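Local coordinates for protein CT_858 (Chlamydia trachomatis, PDB 3DOR) that probably works as a secreted serine endopeptidase, combining a PDZ-like domain with a peptidase family S41 domain in a homodimer, at residues K322-Q325 with V326-N330; L460-E463 with Q464-S467; P473-L476 with K477-R481; P537-A540 with N541-R544; Y551-K554 with V555-L558. All blocks are in the same frame, centred on the assembly; numbering follows the deposited sequence.

In the fold
Every contact is local, made by neighbours in sequence within one turn or cap, so none closes a long loop; the five follow one another along the chain without nesting or crossing. Contact 1 lies on helix 316-330, the crossover between strands 290-297 and 333-337. Contact 2 is the turn leaving strand 457-461, and contact 3 ends helix 468-478, which follows it; I461 packs on P473 between them. Contact 4 starts helix 540-544 and contact 5 lies on helix 549-564, joined by D542 OD1 with Y551 N. Y551 and V555 of contact 5 also pack on L460 of contact 2, bringing the C-terminal helix against the seven-stranded mixed sheet.

Contact 1 of 5, residues K322-Q325 with V326-N330; sequences KIIQ and VFSSN
I323 lays its CG2 methyl over one face of the F327 ring, one helical turn further on. The methyl comes within 3.4 Å of F327 CE1 and sits 3.9 Å from the ring centroid, 30° off the ring normal, a CH-pi contact displaced from the ring centre. The two side chains run side by side in the same direction. A chi1 of -60° at I323 leaves CG2 as the branch that leans along the helix to the ring, while the CG1-CD1 branch leads away from the next turn. I324 meets the same phenyl group differently: its CD1 approaches F327 CD1 at the edge, near the ring plane, at 4.0 Å. A branched aliphatic residue suits both places, since each offers a methyl to a flat apolar ring.

The backbone beneath is regular helix, with F327 N bonded to I323 O at 2.9 Å. S328 N binds I324 O at 2.8 Å, and S328 OG folds back to lie 3.1 Å from the same oxygen; a small hydroxyl residue can lie against its own helix in this way. Towards the C-terminal end, N330 ND2 donates to V326 O at 2.9 Å with a nearly straight bond of 168°. That oxygen lies in the amide plane of N330 and is approached on a lone pair, so the asparagine holds a late carbonyl of the helix.

In the beta-alpha-beta unit of strands 290-297 and 333-337, the buried side of this helix faces the sheet: F327 packs on L296 and on I280 of strand 278-284, and I323 on A278.

Contact 2 of 5, residues L460-E463 with Q464-S467; sequences LINE and QDFS
The flat ends of E463 and Q464 are nearly parallel, 17° apart, on side chains that run alongside each other; the carboxylate approaches its neighbour through E463 OE1, 3.9 Å from Q464 CG. The F466 ring is approached obliquely by E463 O, 4.2 Å from its CZ, and meets F72 edge-to-face. The carboxylate of D465 is met from above: N462 N donates to D465 OD2 at 3.0 Å in a fairly straight bond. The nitrogen stands 51° out of the carboxylate plane.

D465 suits this place because its short acid reaches back across the turn to a backbone N-H. The chi1 of -81° directs OD2 towards I461, where it also lies 3.4 Å from I461 CB. D465 N returns a weak bond to N462 O at 3.4 Å. E463 carries its acid away to S144 OG on helix 140-150, while D465 OD1 has a weak bond from N341 N.

Together N462 to D465 make a type I beta turn, tied by the aspartate side chain as well as the weak backbone bond. It carries the chain from strand 457-461 towards helix 468-478, the strand-turn-helix step of a beta-alpha-beta unit in the S41 peptidase domain.

Contact 3 of 5, residues P473-L476 with K477-R481; sequences PVVL and KDNDR
V475 O is gripped twice by N479, by a strong bond from the side chain and a weak one from the backbone. N479 ND2 donates to it at 2.7 Å and 164°, with the oxygen close to the amide plane; N479 N adds a bent bond of 3.2 Å. The carbonyl is therefore satisfied although the helix is ending. Rotation about CA-CB (chi1 -78°) lays the amide of N479 back along the last turn, where ND2 also touches V475 CG1. Asparagine suits the place because its short amide can give N-H to that carbonyl while OD1 accepts from E362 N.

A Schellman motif then closes the helix. R481 N reaches L476 O at 2.8 Å, and D480 N binds K477 O at 2.9 Å. D480, with positive phi, is the C-prime residue whose backbone turn makes both bonds possible. The same reversal brings R481 CB to 3.8 Å from L476 CD2, the two side chains running alongside each other in one direction. One turn earlier, V474 CG2 lies 3.7 Å from D478 OD2, a methyl beside an acid whose OD1 makes a salt bridge to R519.

The guanidinium of R481 is held by the carbonyls of K455 and L356 and makes a salt bridge to a sulfate ion, probably from the crystallisation liquor, and K477 pairs with E531. Helix 468-478 crosses between strands 457-461 and 483-486: P473 packs on I461 and I484, L476 on V459, while V475 leans on L361 and L363 of strand 361-368.

Contact 4 of 5, residues P537-A540 with N541-R544; sequences PFTA and NDIR
D542 and T539 form a capping box at the start of helix 540-544, and the aspartate can be traced outward from its backbone. Its CB sits 3.3 Å from T539 O. CG comes next, facing T539 OG1, and at the tip OD2 receives T539 N at 2.9 Å in an almost straight bond of 174°. The N-H meets that oxygen on its anti side, 20° out of the carboxylate plane. A bridging water donates to OD2 and to P537 O, while OD1 turns to Y551 N at the start of the next helix. With chi1 at -80° the carboxylate of D542 folds back over the N-cap residue.

T539 answers in the other direction: its OG1 accepts from D542 N at 3.1 Å. This hydroxyl is set between the backbone N and carbonyl carbon, where it can take that N-H, and it also bonds E550. Threonine and aspartate are thus well matched, one hydroxyl and one acid each taking a backbone N-H of the other residue. The negative acid would probably also suit the positive end of the helix dipole.

Beside the box, F538 CB touches I543 CD1 at 4.0 Å, a hydrophobic staple between the residue before the N-cap and I543, and the F538 ring packs against Y548 and Y551. I543 extends this apolar side to Y99 and V101 of strand 98-103. Further along the helix, R544 NH1 donates to N541 OD1 at 2.9 Å, with that oxygen close to the guanidinium plane.

Contact 5 of 5, residues Y551-K554 with V555-L558; sequences YLDK and VKKL
Helix 549-564, near the C terminus of the chain, sets Y551 and V555 one turn apart on its buried side. V555 CG2 sits over one face of the Y551 ring, 3.8 Å above the plane and displaced towards the rim, nearest CE2. The methyl lies 19° off the normal through the ring centroid, a CH-pi contact. A chi1 of 175° at Y551 puts CG anti to N and brings the end of the ring nearer the following turn, beneath V555 CG2. A branched residue fits here, because CG2 reaches both this ring and Y551 O, 3.3 Å away. The backbone bond from V555 N to Y551 O, 2.9 Å, joins the same pair.

The outward side is charged. D553 OD1 and K556 NZ form a long salt bridge of 3.9 Å, and the lysine ammonium has a hydrogen bond to I265 O as well. D553 O receives K557 N at 3.1 Å and a water, which in turn accepts a weak bond from K557 NZ. Long flexible lysines suit such a surface, since their methylenes pack while their ends find polar partners: K554 CD lies 4.0 Å from K557 CB, and K554 NZ bonds A572 O.

Apolar residues on one side and charged ones on the other are typical of an amphipathic helix, here resting Y551 and V555 on L460 of strand 457-461.

Contact 1 of 5, residues K322-Q325 with V326-N330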
loop_
_atom_site.group_PDB
_atom_site.type_symbol
_atom_site.label_atom_id
_atom_site.label_comp_id
_atom_site.label_asym_id
_atom_site.label_seq_id
_atom_site.Cartn_x
_atom_site.Cartn_y
_atom_site.Cartn_z
ATOM N N LYS B 322 30.538 11.766 2.111
ATOM C CA LYS B 322 31.437 12.893 1.839
ATOM C C LYS B 322 31.845 13.607 3.137
ATOM O O LYS B 322 33.008 13.964 3.339
ATOM C CB LYS B 322 30.757 13.925 0.932
ATOM C CG LYS B 322 30.318 13.437 -0.438
ATOM C CD LYS B 322 31.458 13.478 -1.433
ATOM C CE LYS B 322 30.963 13.193 -2.849
ATOM N NZ LYS B 322 29.994 14.224 -3.299
ATOM N N ILE B 323 30.870 13.833 4.007
ATOM C CA ILE B 323 31.131 14.514 5.268
ATOM C C ILE B 323 32.076 13.710 6.156
ATOM O O ILE B 323 33.023 14.258 6.724
ATOM C CB ILE B 323 29.808 14.795 6.016
ATOM C CG1 ILE B 323 28.913 15.683 5.146
ATOM C CG2 ILE B 323 30.091 15.477 7.341
ATOM C CD1 ILE B 323 27.430 15.680 5.548
ATOM N N ILE B 324 31.833 12.410 6.274
ATOM C CA ILE B 324 32.697 11.583 7.098
ATOM C C ILE B 324 34.137 11.577 6.580
ATOM O O ILE B 324 35.085 11.613 7.368
ATOM C CB ILE B 324 32.176 10.140 7.193
ATOM C CG1 ILE B 324 30.758 10.139 7.773
ATOM C CG2 ILE B 324 33.091 9.325 8.100
ATOM C CD1 ILE B 324 30.645 10.836 9.131
ATOM N N GLN B 325 34.313 11.536 5.263
ATOM C CA GLN B 325 35.667 11.567 4.718
ATOM C C GLN B 325 36.344 12.866 5.149
ATOM O O GLN B 325 37.510 12.871 5.512
ATOM C CB GLN B 325 35.652 11.455 3.190
ATOM C CG GLN B 325 35.578 10.025 2.693
ATOM C CD GLN B 325 35.510 9.932 1.173
ATOM O OE1 GLN B 325 34.615 10.509 0.540
ATOM N NE2 GLN B 325 36.451 9.196 0.579
ATOM N N VAL B 326 35.613 13.973 5.117
ATOM C CA VAL B 326 36.179 15.243 5.554
ATOM C C VAL B 326 36.547 15.159 7.037
ATOM O O VAL B 326 37.610 15.622 7.445
ATOM C CB VAL B 326 35.184 16.402 5.353
ATOM C CG1 VAL B 326 35.664 17.652 6.120
ATOM C CG2 VAL B 326 35.055 16.716 3.862
ATOM N N PHE B 327 35.669 14.569 7.845
ATOM C CA PHE B 327 35.926 14.451 9.287
ATOM C C PHE B 327 37.139 13.569 9.572
ATOM O O PHE B 327 37.933 13.870 10.457
ATOM C CB PHE B 327 34.707 13.858 10.025
ATOM C CG PHE B 327 33.544 14.812 10.184
ATOM C CD1 PHE B 327 32.254 14.326 10.358
ATOM C CD2 PHE B 327 33.739 16.182 10.221
ATOM C CE1 PHE B 327 31.179 15.197 10.573
ATOM C CE2 PHE B 327 32.674 17.053 10.433
ATOM C CZ PHE B 327 31.396 16.563 10.610
ATOM N N SER B 328 37.279 12.474 8.832
ATOM C CA SER B 328 38.400 11.561 9.047
ATOM C C SER B 328 39.769 12.207 8.871
ATOM O O SER B 328 40.738 11.785 9.491
ATOM C CB SER B 328 38.306 10.353 8.110
ATOM O OG SER B 328 37.179 9.562 8.412
ATOM N N SER B 329 39.851 13.238 8.041
ATOM C CA SER B 329 41.133 13.888 7.798
ATOM C C SER B 329 41.295 15.274 8.411
ATOM O O SER B 329 42.356 15.881 8.303
ATOM C CB SER B 329 41.374 13.994 6.287
ATOM O OG SER B 329 41.491 12.712 5.701
ATOM N N ASN B 330 40.264 15.787 9.062
ATOM C CA ASN B 330 40.359 17.134 9.606
ATOM C C ASN B 330 39.788 17.261 10.995
ATOM O O ASN B 330 39.416 18.356 11.415
ATOM C CB ASN B 330 39.616 18.083 8.681
ATOM C CG ASN B 330 40.220 18.123 7.306
ATOM O OD1 ASN B 330 41.179 18.856 7.066
ATOM N ND2 ASN B 330 39.683 17.314 6.395
#

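Contact 2 of 5, residues L460-E463 with Q464-S467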
loop_
_atom_site.group_PDB
_atom_site.type_symbol
_atom_site.label_atom_id
_atom_site.label_comp_id
_atom_site.label_asym_id
_atom_site.label_seq_id
_atom_site.Cartn_x
_atom_site.Cartn_y
_atom_site.Cartn_z
ATOM N N LEU B 460 24.750 12.224 21.001
ATOM C CA LEU B 460 23.799 12.904 21.869
ATOM C C LEU B 460 22.416 12.319 21.596
ATOM O O LEU B 460 21.982 12.235 20.441
ATOM C CB LEU B 460 23.782 14.406 21.586
ATOM C CG LEU B 460 25.150 15.080 21.515
ATOM C CD1 LEU B 460 24.941 16.537 21.155
ATOM C CD2 LEU B 460 25.907 14.930 22.850
ATOM N N ILE B 461 21.726 11.932 22.665
ATOM C CA ILE B 461 20.398 11.323 22.565
ATOM C C ILE B 461 19.423 11.913 23.586
ATOM O O ILE B 461 19.830 12.540 24.568
ATOM C CB ILE B 461 20.471 9.813 22.873
ATOM C CG1 ILE B 461 20.937 9.616 24.325
ATOM C CG2 ILE B 461 21.464 9.116 21.930
ATOM C CD1 ILE B 461 20.770 8.183 24.860
ATOM N N ASN B 462 18.133 11.716 23.354
ATOM C CA ASN B 462 17.150 12.181 24.316
ATOM C C ASN B 462 15.903 11.300 24.266
ATOM O O ASN B 462 15.866 10.296 23.537
ATOM C CB ASN B 462 16.818 13.676 24.126
ATOM C CG ASN B 462 15.963 13.959 22.906
ATOM O OD1 ASN B 462 15.403 15.046 22.792
ATOM N ND2 ASN B 462 15.863 12.998 21.991
ATOM N N GLU B 463 14.902 11.667 25.057
ATOM C CA GLU B 463 13.671 10.897 25.169
ATOM C C GLU B 463 12.784 10.939 23.943
ATOM O O GLU B 463 11.738 10.279 23.908
ATOM C CB GLU B 463 12.871 11.343 26.403
ATOM C CG GLU B 463 11.998 12.572 26.207
ATOM C CD GLU B 463 12.781 13.863 26.114
ATOM O OE1 GLU B 463 12.164 14.922 25.840
ATOM O OE2 GLU B 463 14.006 13.829 26.319
ATOM N N GLN B 464 13.185 11.721 22.945
ATOM C CA GLN B 464 12.423 11.788 21.714
ATOM C C GLN B 464 13.157 11.115 20.549
ATOM O O GLN B 464 13.110 11.584 19.413
ATOM C CB GLN B 464 12.050 13.239 21.371
ATOM C CG GLN B 464 11.010 13.829 22.332
ATOM C CD GLN B 464 10.405 15.132 21.837
ATOM O OE1 GLN B 464 11.118 16.056 21.433
ATOM N NE2 GLN B 464 9.083 15.217 21.877
ATOM N N ASP B 465 13.834 10.009 20.864
ATOM C CA ASP B 465 14.539 9.176 19.887
ATOM C C ASP B 465 13.768 7.866 19.831
ATOM O O ASP B 465 13.613 7.199 20.858
ATOM C CB ASP B 465 15.972 8.897 20.336
ATOM C CG ASP B 465 16.891 10.038 20.029
ATOM O OD1 ASP B 465 16.605 10.765 19.050
ATOM O OD2 ASP B 465 17.892 10.203 20.746
ATOM N N PHE B 466 13.295 7.495 18.645
ATOM C CA PHE B 466 12.501 6.273 18.476
ATOM C C PHE B 466 13.054 5.310 17.420
ATOM O O PHE B 466 13.757 5.725 16.504
ATOM C CB PHE B 466 11.060 6.638 18.090
ATOM C CG PHE B 466 10.441 7.715 18.955
ATOM C CD1 PHE B 466 10.757 9.053 18.753
ATOM C CD2 PHE B 466 9.532 7.385 19.968
ATOM C CE1 PHE B 466 10.179 10.060 19.540
ATOM C CE2 PHE B 466 8.946 8.381 20.767
ATOM C CZ PHE B 466 9.273 9.727 20.550
ATOM N N SER B 467 12.694 4.032 17.554
ATOM C CA SER B 467 13.113 2.945 16.653
ATOM C C SER B 467 14.572 2.999 16.203
ATOM O O SER B 467 15.470 2.722 17.004
ATOM C CB SER B 467 12.177 2.850 15.433
ATOM O OG SER B 467 12.029 4.092 14.771
#

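Contact 3 of 5, residues P473-L476 with K477-R481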
loop_
_atom_site.group_PDB
_atom_site.type_symbol
_atom_site.label_atom_id
_atom_site.label_comp_id
_atom_site.label_asym_id
_atom_site.label_seq_id
_atom_site.Cartn_x
_atom_site.Cartn_y
_atom_site.Cartn_z
ATOM N N PRO B 473 22.200 4.442 18.914
ATOM C CA PRO B 473 23.068 4.462 20.098
ATOM C C PRO B 473 23.280 3.101 20.761
ATOM O O PRO B 473 24.352 2.838 21.307
ATOM C CB PRO B 473 22.372 5.461 21.021
ATOM C CG PRO B 473 20.930 5.284 20.677
ATOM C CD PRO B 473 20.968 5.214 19.157
ATOM N N VAL B 474 22.281 2.227 20.703
ATOM C CA VAL B 474 22.431 0.922 21.337
ATOM C C VAL B 474 23.538 0.098 20.674
ATOM O O VAL B 474 24.315 -0.574 21.360
ATOM C CB VAL B 474 21.074 0.122 21.368
ATOM C CG1 VAL B 474 20.870 -0.701 20.095
ATOM C CG2 VAL B 474 21.048 -0.769 22.596
ATOM N N VAL B 475 23.632 0.171 19.350
ATOM C CA VAL B 475 24.667 -0.562 18.620
ATOM C C VAL B 475 26.044 -0.007 18.976
ATOM O O VAL B 475 26.983 -0.760 19.242
ATOM C CB VAL B 475 24.473 -0.451 17.082
ATOM C CG1 VAL B 475 25.662 -1.082 16.361
ATOM C CG2 VAL B 475 23.179 -1.162 16.661
ATOM N N LEU B 476 26.160 1.315 18.978
ATOM C CA LEU B 476 27.423 1.970 19.307
ATOM C C LEU B 476 27.807 1.783 20.781
ATOM O O LEU B 476 28.998 1.700 21.120
ATOM C CB LEU B 476 27.337 3.464 18.964
ATOM C CG LEU B 476 27.150 3.752 17.461
ATOM C CD1 LEU B 476 27.010 5.259 17.172
ATOM C CD2 LEU B 476 28.340 3.175 16.720
ATOM N N LYS B 477 26.805 1.725 21.655
ATOM C CA LYS B 477 27.067 1.544 23.080
ATOM C C LYS B 477 27.467 0.106 23.386
ATOM O O LYS B 477 28.507 -0.130 23.997
ATOM C CB LYS B 477 25.834 1.909 23.908
ATOM C CG LYS B 477 26.081 1.972 25.420
ATOM C CD LYS B 477 24.878 2.605 26.125
ATOM C CE LYS B 477 25.207 3.047 27.552
ATOM N NZ LYS B 477 25.544 1.913 28.466
ATOM N N ASP B 478 26.651 -0.852 22.945
ATOM C CA ASP B 478 26.922 -2.264 23.212
ATOM C C ASP B 478 28.180 -2.824 22.539
ATOM O O ASP B 478 28.661 -3.890 22.913
ATOM C CB ASP B 478 25.684 -3.114 22.863
ATOM C CG ASP B 478 24.502 -2.832 23.792
ATOM O OD1 ASP B 478 24.658 -2.017 24.726
ATOM O OD2 ASP B 478 23.414 -3.418 23.605
ATOM N N ASN B 479 28.722 -2.098 21.566
ATOM C CA ASN B 479 29.946 -2.525 20.872
ATOM C C ASN B 479 31.102 -1.645 21.340
ATOM O O ASN B 479 32.219 -1.734 20.816
ATOM C CB ASN B 479 29.789 -2.395 19.346
ATOM C CG ASN B 479 28.981 -3.535 18.733
ATOM O OD1 ASN B 479 29.484 -4.644 18.562
ATOM N ND2 ASN B 479 27.724 -3.265 18.406
ATOM N N ASP B 480 30.818 -0.788 22.324
ATOM C CA ASP B 480 31.817 0.122 22.893
ATOM C C ASP B 480 32.503 0.977 21.812
ATOM O O ASP B 480 33.714 1.189 21.872
ATOM C CB ASP B 480 32.894 -0.678 23.647
ATOM C CG ASP B 480 32.335 -1.488 24.819
ATOM O OD1 ASP B 480 32.551 -2.698 24.907
ATOM O OD2 ASP B 480 31.632 -0.824 25.727
ATOM N N ARG B 481 31.740 1.468 20.841
ATOM C CA ARG B 481 32.296 2.282 19.751
ATOM C C ARG B 481 32.216 3.776 20.059
ATOM O O ARG B 481 33.047 4.561 19.603
ATOM C CB ARG B 481 31.517 2.024 18.448
ATOM C CG ARG B 481 32.351 1.620 17.239
ATOM C CD ARG B 481 32.891 2.781 16.405
ATOM N NE ARG B 481 33.817 3.583 17.172
ATOM C CZ ARG B 481 34.484 4.632 16.710
ATOM N NH1 ARG B 481 34.356 5.024 15.451
ATOM N NH2 ARG B 481 35.240 5.321 17.544
#

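Contact 4 of 5, residues P537-A540 with N541-R544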
loop_
_atom_site.group_PDB
_atom_site.type_symbol
_atom_site.label_atom_id
_atom_site.label_comp_id
_atom_site.label_asym_id
_atom_site.label_seq_id
_atom_site.Cartn_x
_atom_site.Cartn_y
_atom_site.Cartn_z
ATOM N N PRO B 537 20.726 15.709 31.418
ATOM C CA PRO B 537 19.471 16.359 31.036
ATOM C C PRO B 537 19.686 17.846 30.809
ATOM O O PRO B 537 20.722 18.390 31.177
ATOM C CB PRO B 537 18.564 16.088 32.237
ATOM C CG PRO B 537 19.544 16.130 33.399
ATOM C CD PRO B 537 20.722 15.329 32.846
ATOM N N PHE B 538 18.717 18.504 30.188
ATOM C CA PHE B 538 18.803 19.948 29.960
ATOM C C PHE B 538 18.300 20.642 31.231
ATOM O O PHE B 538 17.245 20.284 31.756
ATOM C CB PHE B 538 17.931 20.353 28.768
ATOM C CG PHE B 538 18.388 19.770 27.452
ATOM C CD1 PHE B 538 17.498 19.063 26.641
ATOM C CD2 PHE B 538 19.713 19.928 27.023
ATOM C CE1 PHE B 538 17.917 18.515 25.419
ATOM C CE2 PHE B 538 20.144 19.385 25.802
ATOM C CZ PHE B 538 19.248 18.677 25.000
ATOM N N THR B 539 19.062 21.611 31.741
ATOM C CA THR B 539 18.667 22.329 32.950
ATOM C C THR B 539 17.810 23.532 32.576
ATOM O O THR B 539 17.645 23.848 31.396
ATOM C CB THR B 539 19.890 22.867 33.736
ATOM O OG1 THR B 539 20.616 23.785 32.907
ATOM C CG2 THR B 539 20.809 21.728 34.180
ATOM N N ALA B 540 17.263 24.206 33.582
ATOM C CA ALA B 540 16.453 25.387 33.320
ATOM C C ALA B 540 17.361 26.448 32.687
ATOM O O ALA B 540 16.946 27.170 31.787
ATOM C CB ALA B 540 15.830 25.912 34.625
ATOM N N ASN B 541 18.607 26.532 33.144
ATOM C CA ASN B 541 19.535 27.503 32.570
ATOM C C ASN B 541 19.827 27.197 31.099
ATOM O O ASN B 541 20.049 28.110 30.296
ATOM C CB ASN B 541 20.845 27.543 33.362
ATOM C CG ASN B 541 20.691 28.242 34.701
ATOM O OD1 ASN B 541 19.857 29.136 34.845
ATOM N ND2 ASN B 541 21.500 27.846 35.685
ATOM N N ASP B 542 19.832 25.916 30.746
ATOM C CA ASP B 542 20.071 25.530 29.359
ATOM C C ASP B 542 18.908 26.014 28.516
ATOM O O ASP B 542 19.090 26.604 27.453
ATOM C CB ASP B 542 20.142 24.009 29.205
ATOM C CG ASP B 542 21.471 23.440 29.613
ATOM O OD1 ASP B 542 22.508 24.067 29.287
ATOM O OD2 ASP B 542 21.472 22.357 30.240
ATOM N N ILE B 543 17.711 25.752 29.031
ATOM C CA ILE B 543 16.460 26.074 28.363
ATOM C C ILE B 543 15.990 27.522 28.420
ATOM O O ILE B 543 15.574 28.076 27.403
ATOM C CB ILE B 543 15.336 25.169 28.922
ATOM C CG1 ILE B 543 15.689 23.703 28.658
ATOM C CG2 ILE B 543 14.004 25.521 28.296
ATOM C CD1 ILE B 543 14.784 22.714 29.351
ATOM N N ARG B 544 16.063 28.138 29.592
ATOM C CA ARG B 544 15.574 29.503 29.744
ATOM C C ARG B 544 15.774 30.410 28.530
ATOM O O ARG B 544 14.809 30.987 28.033
ATOM C CB ARG B 544 16.158 30.169 30.995
ATOM C CG ARG B 544 15.505 31.523 31.275
ATOM C CD ARG B 544 15.743 32.038 32.695
ATOM N NE ARG B 544 15.192 31.158 33.729
ATOM C CZ ARG B 544 15.908 30.277 34.427
ATOM N NH1 ARG B 544 17.211 30.145 34.208
ATOM N NH2 ARG B 544 15.323 29.536 35.359
HETATM O O HOH W 1 22.854 20.203 30.994
#

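Contact 5 of 5, residues Y551-K554 with V555-L558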
loop_
_atom_site.group_PDB
_atom_site.type_symbol
_atom_site.label_atom_id
_atom_site.label_comp_id
_atom_site.label_asym_id
_atom_site.label_seq_id
_atom_site.Cartn_x
_atom_site.Cartn_y
_atom_site.Cartn_z
ATOM N N TYR B 551 24.843 22.409 29.202
ATOM C CA TYR B 551 24.833 21.130 28.509
ATOM C C TYR B 551 26.059 21.055 27.584
ATOM O O TYR B 551 26.865 20.123 27.666
ATOM C CB TYR B 551 23.554 21.015 27.680
ATOM C CG TYR B 551 23.462 19.780 26.806
ATOM C CD1 TYR B 551 23.041 18.557 27.333
ATOM C CD2 TYR B 551 23.764 19.843 25.439
ATOM C CE1 TYR B 551 22.911 17.423 26.522
ATOM C CE2 TYR B 551 23.642 18.716 24.618
ATOM C CZ TYR B 551 23.210 17.513 25.164
ATOM O OH TYR B 551 23.032 16.413 24.354
ATOM N N LEU B 552 26.204 22.050 26.717
ATOM C CA LEU B 552 27.326 22.068 25.781
ATOM C C LEU B 552 28.705 22.082 26.430
ATOM O O LEU B 552 29.611 21.390 25.960
ATOM C CB LEU B 552 27.188 23.242 24.805
ATOM C CG LEU B 552 26.106 23.025 23.744
ATOM C CD1 LEU B 552 26.027 24.232 22.807
ATOM C CD2 LEU B 552 26.424 21.762 22.959
ATOM N N ASP B 553 28.878 22.847 27.506
ATOM C CA ASP B 553 30.185 22.877 28.162
ATOM C C ASP B 553 30.532 21.502 28.698
ATOM O O ASP B 553 31.694 21.095 28.697
ATOM C CB ASP B 553 30.217 23.883 29.312
ATOM C CG ASP B 553 30.266 25.314 28.829
ATOM O OD1 ASP B 553 30.702 25.548 27.674
ATOM O OD2 ASP B 553 29.880 26.202 29.617
ATOM N N LYS B 554 29.522 20.773 29.154
ATOM C CA LYS B 554 29.789 19.446 29.674
ATOM C C LYS B 554 30.070 18.475 28.532
ATOM O O LYS B 554 30.929 17.599 28.654
ATOM C CB LYS B 554 28.624 18.945 30.541
ATOM C CG LYS B 554 29.013 17.757 31.399
ATOM C CD LYS B 554 30.526 17.769 31.651
ATOM C CE LYS B 554 30.920 17.166 32.966
ATOM N NZ LYS B 554 30.494 18.032 34.103
ATOM N N VAL B 555 29.361 18.630 27.417
ATOM C CA VAL B 555 29.609 17.753 26.273
ATOM C C VAL B 555 31.070 17.939 25.826
ATOM O O VAL B 555 31.763 16.971 25.506
ATOM C CB VAL B 555 28.671 18.079 25.089
ATOM C CG1 VAL B 555 29.150 17.362 23.833
ATOM C CG2 VAL B 555 27.234 17.663 25.432
ATOM N N LYS B 556 31.530 19.187 25.826
ATOM C CA LYS B 556 32.896 19.502 25.419
ATOM C C LYS B 556 33.933 18.925 26.379
ATOM O O LYS B 556 34.978 18.455 25.940
ATOM C CB LYS B 556 33.068 21.024 25.267
ATOM C CG LYS B 556 32.423 21.537 23.975
ATOM C CD LYS B 556 32.684 23.006 23.686
ATOM C CE LYS B 556 31.736 23.894 24.449
ATOM N NZ LYS B 556 31.696 25.268 23.880
ATOM N N LYS B 557 33.649 18.951 27.678
ATOM C CA LYS B 557 34.575 18.389 28.653
ATOM C C LYS B 557 34.675 16.895 28.408
ATOM O O LYS B 557 35.762 16.322 28.453
ATOM C CB LYS B 557 34.104 18.642 30.093
ATOM C CG LYS B 557 34.335 20.069 30.589
ATOM C CD LYS B 557 33.923 20.224 32.055
ATOM C CE LYS B 557 34.204 21.639 32.574
ATOM N NZ LYS B 557 33.517 22.690 31.756
ATOM N N LEU B 558 33.533 16.265 28.158
ATOM C CA LEU B 558 33.489 14.835 27.892
ATOM C C LEU B 558 34.253 14.483 26.606
ATOM O O LEU B 558 34.990 13.502 26.580
ATOM C CB LEU B 558 32.032 14.360 27.798
ATOM C CG LEU B 558 31.265 14.444 29.132
ATOM C CD1 LEU B 558 29.790 14.121 28.915
ATOM C CD2 LEU B 558 31.887 13.492 30.150
HETATM O O HOH W 2 33.785 22.881 28.349
#